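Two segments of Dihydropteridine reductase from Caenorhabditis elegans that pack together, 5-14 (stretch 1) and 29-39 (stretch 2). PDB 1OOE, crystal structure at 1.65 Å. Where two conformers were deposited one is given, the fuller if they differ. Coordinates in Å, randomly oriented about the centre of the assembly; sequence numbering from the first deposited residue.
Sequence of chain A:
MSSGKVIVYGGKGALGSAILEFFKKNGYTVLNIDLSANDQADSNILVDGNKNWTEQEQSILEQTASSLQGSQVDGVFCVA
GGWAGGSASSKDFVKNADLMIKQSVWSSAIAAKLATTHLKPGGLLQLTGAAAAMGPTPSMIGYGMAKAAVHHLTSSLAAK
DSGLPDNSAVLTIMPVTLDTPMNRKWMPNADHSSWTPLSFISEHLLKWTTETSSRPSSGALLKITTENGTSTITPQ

Stretch 1 5-14: KVIVYGGKGA
Stretch 2 29-39: TVLNIDLSAND

Two neighbouring parallel β-strands, 5-9 and 29-34, form a hydrogen-bonded ladder that continues into a glycine-rich turn held by polar side chains, burying 790 Å² in all. The strand axes approach to 4.8 Å with their N-to-C directions 21° apart (signed crossing -21°). Register is one-to-one, from Lys5 with Thr29 (CA to CA 4.7 Å) through Val6 with Val30 (CA to CA 5.2 Å) to Tyr9 with Ile33 (CA to CA 4.6 Å).

Five hydrogen bonds define the ladder: Val6 N to Thr29 O (3.0 Å), Leu31 N to Val6 O (2.9 Å), Val8 N to Leu31 O (2.8 Å), Ile33 N to Val8 O (3.0 Å) and Gly10 N to Ile33 O (2.8 Å). Phi/psi of -111/131 at Ile7 and -105/127 at Leu31 typify the extended backbone.

Side chains alternate between faces. One carries Val6 (m), Val8 (t), Val30 (t) and Asn32; Val8 CG2 lies 3.8 Å from Val30 CG1. On the other, Ile7 (m, t) meets Ile33 (m, t), CG2 to CD1 at 3.6 Å, beside Leu31 (m, p). Ile33 CG2 also sits 3.9 Å from the Tyr9 ring centroid, 3° off the normal, a CH-pi contact over the face; Tyr9 has chi1 -160° and chi2 -45°.

Beyond the strand, Gly10 (110/33) begins a type I turn to Gly13, closed by Gly13 N to Gly10 O at 3.2 Å. An ideal CB on Gly10 would jam against the preceding carbonyl; one on Gly11 (-67/-5) would fall 2.0 Å from Asn32 OD1, a clash. Asp34 (chi1 -145°) accepts from Lys12 N at OD2 (3.0 Å), while Asn38 (t, chi2 -44°) donates from ND2 to Gly11 O (3.0 Å). Lys12, folded m, m, m, t, brings NZ within 2.9 Å of Ala37 O, a hydrogen bond that ties the turn to the loop after the second strand.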

# COMPACT_ATOMS: atom_id res chain seq x y z
N LYS A 5 -27.10 14.40 5.10
CA LYS A 5 -26.13 14.73 4.07
C LYS A 5 -25.12 13.59 3.92
O LYS A 5 -24.77 12.93 4.89
CB LYS A 5 -25.37 16.01 4.44
CG LYS A 5 -26.24 17.26 4.58
CD LYS A 5 -25.40 18.45 5.02
CE LYS A 5 -26.24 19.71 5.23
NZ LYS A 5 -27.21 19.59 6.35
N VAL A 6 -24.67 13.36 2.69
CA VAL A 6 -23.68 12.33 2.42
C VAL A 6 -22.70 12.81 1.35
O VAL A 6 -23.03 13.65 0.51
CB VAL A 6 -24.33 10.99 1.94
CG1 VAL A 6 -25.19 10.40 3.05
CG2 VAL A 6 -25.15 11.22 0.69
N ILE A 7 -21.49 12.29 1.42
CA ILE A 7 -20.44 12.62 0.47
C ILE A 7 -20.15 11.40 -0.40
O ILE A 7 -19.99 10.30 0.12
CB ILE A 7 -19.13 13.02 1.19
CG1 ILE A 7 -19.33 14.35 1.93
CG2 ILE A 7 -17.97 13.09 0.20
CD1 ILE A 7 -18.15 14.74 2.80
N VAL A 8 -20.11 11.60 -1.71
CA VAL A 8 -19.80 10.52 -2.64
C VAL A 8 -18.53 10.93 -3.37
O VAL A 8 -18.54 11.85 -4.19
CB VAL A 8 -20.92 10.29 -3.68
CG1 VAL A 8 -20.51 9.18 -4.65
CG2 VAL A 8 -22.22 9.91 -2.99
N TYR A 9 -17.43 10.25 -3.03
CA TYR A 9 -16.13 10.51 -3.63
C TYR A 9 -16.07 9.55 -4.81
O TYR A 9 -15.89 8.34 -4.64
CB TYR A 9 -15.05 10.18 -2.59
CG TYR A 9 -13.68 10.80 -2.83
CD1 TYR A 9 -13.09 10.79 -4.09
CD2 TYR A 9 -12.96 11.33 -1.76
CE1 TYR A 9 -11.80 11.30 -4.28
CE2 TYR A 9 -11.68 11.83 -1.94
CZ TYR A 9 -11.10 11.82 -3.20
OH TYR A 9 -9.82 12.30 -3.36
N GLY A 10 -16.23 10.10 -6.01
CA GLY A 10 -16.23 9.30 -7.23
C GLY A 10 -17.64 9.26 -7.81
O GLY A 10 -18.06 8.27 -8.41
N GLY A 11 -18.38 10.35 -7.62
CA GLY A 11 -19.75 10.44 -8.09
C GLY A 11 -19.99 10.46 -9.59
O GLY A 11 -21.15 10.46 -10.03
N LYS A 12 -18.92 10.50 -10.38
CA LYS A 12 -19.04 10.50 -11.83
C LYS A 12 -19.00 9.09 -12.41
O LYS A 12 -19.37 8.87 -13.56
CB LYS A 12 -17.93 11.34 -12.47
CG LYS A 12 -18.00 12.82 -12.13
CD LYS A 12 -19.29 13.47 -12.63
CE LYS A 12 -19.35 13.50 -14.15
NZ LYS A 12 -20.58 14.19 -14.65
N GLY A 13 -18.53 8.13 -11.61
CA GLY A 13 -18.45 6.75 -12.07
C GLY A 13 -19.80 6.06 -12.10
O GLY A 13 -20.80 6.60 -11.63
N ALA A 14 -19.84 4.84 -12.65
CA ALA A 14 -21.09 4.09 -12.73
C ALA A 14 -21.71 3.86 -11.35
O ALA A 14 -22.87 4.20 -11.12
CB ALA A 14 -20.85 2.75 -13.43
N THR A 29 -29.11 15.20 1.00
CA THR A 29 -28.40 16.25 0.28
C THR A 29 -27.11 15.51 -0.07
O THR A 29 -26.53 14.85 0.79
CB THR A 29 -28.05 17.43 1.20
OG1 THR A 29 -29.25 18.04 1.68
CG2 THR A 29 -27.22 18.47 0.44
N VAL A 30 -26.66 15.62 -1.31
CA VAL A 30 -25.45 14.90 -1.71
C VAL A 30 -24.32 15.77 -2.26
O VAL A 30 -24.51 16.59 -3.15
CB VAL A 30 -25.78 13.82 -2.77
CG1 VAL A 30 -24.55 12.97 -3.05
CG2 VAL A 30 -26.93 12.95 -2.28
N LEU A 31 -23.14 15.56 -1.70
CA LEU A 31 -21.96 16.30 -2.14
C LEU A 31 -21.10 15.35 -2.96
O LEU A 31 -20.77 14.25 -2.51
CB LEU A 31 -21.15 16.80 -0.93
CG LEU A 31 -21.79 17.86 -0.03
CD1 LEU A 31 -22.88 17.23 0.82
CD2 LEU A 31 -20.71 18.46 0.86
N ASN A 32 -20.75 15.77 -4.17
CA ASN A 32 -19.91 14.96 -5.05
C ASN A 32 -18.48 15.48 -5.09
O ASN A 32 -18.25 16.68 -5.16
CB ASN A 32 -20.47 14.97 -6.48
CG ASN A 32 -19.47 14.42 -7.50
OD1 ASN A 32 -19.13 13.24 -7.47
ND2 ASN A 32 -18.99 15.29 -8.38
N ILE A 33 -17.53 14.55 -5.02
CA ILE A 33 -16.12 14.90 -5.08
C ILE A 33 -15.56 14.09 -6.25
O ILE A 33 -15.55 12.86 -6.21
CB ILE A 33 -15.36 14.50 -3.80
CG1 ILE A 33 -15.92 15.27 -2.59
CG2 ILE A 33 -13.87 14.78 -3.96
CD1 ILE A 33 -15.26 14.90 -1.27
N ASP A 34 -15.12 14.77 -7.30
CA ASP A 34 -14.57 14.08 -8.46
C ASP A 34 -13.80 15.04 -9.35
O ASP A 34 -13.68 16.22 -9.05
CB ASP A 34 -15.70 13.41 -9.26
CG ASP A 34 -15.27 12.08 -9.87
OD1 ASP A 34 -14.16 12.00 -10.42
OD2 ASP A 34 -16.06 11.11 -9.80
N LEU A 35 -13.27 14.51 -10.45
CA LEU A 35 -12.49 15.29 -11.39
C LEU A 35 -13.35 16.28 -12.19
O LEU A 35 -12.83 17.20 -12.82
CB LEU A 35 -11.75 14.35 -12.34
CG LEU A 35 -10.75 13.41 -11.65
CD1 LEU A 35 -10.28 12.35 -12.63
CD2 LEU A 35 -9.58 14.21 -11.12
N SER A 36 -14.66 16.07 -12.17
CA SER A 36 -15.59 16.95 -12.86
C SER A 36 -16.89 16.97 -12.05
O SER A 36 -17.09 16.13 -11.17
CB SER A 36 -15.86 16.47 -14.29
OG SER A 36 -16.48 15.20 -14.33
N ALA A 37 -17.75 17.92 -12.36
CA ALA A 37 -19.01 18.05 -11.63
C ALA A 37 -20.12 17.13 -12.10
O ALA A 37 -20.20 16.77 -13.28
CB ALA A 37 -19.48 19.49 -11.68
N ASN A 38 -20.97 16.75 -11.16
CA ASN A 38 -22.15 15.93 -11.43
C ASN A 38 -23.27 16.94 -11.23
O ASN A 38 -23.56 17.33 -10.10
CB ASN A 38 -22.28 14.80 -10.41
CG ASN A 38 -23.44 13.87 -10.71
OD1 ASN A 38 -24.54 14.33 -11.04
ND2 ASN A 38 -23.22 12.57 -10.58
N ASP A 39 -23.88 17.39 -12.32
CA ASP A 39 -24.93 18.40 -12.21
C ASP A 39 -26.17 17.97 -11.43
O ASP A 39 -27.10 18.76 -11.26
CB ASP A 39 -25.35 18.90 -13.60
CG ASP A 39 -25.76 17.78 -14.53
OD1 ASP A 39 -26.36 16.80 -14.06
OD2 ASP A 39 -25.49 17.90 -15.75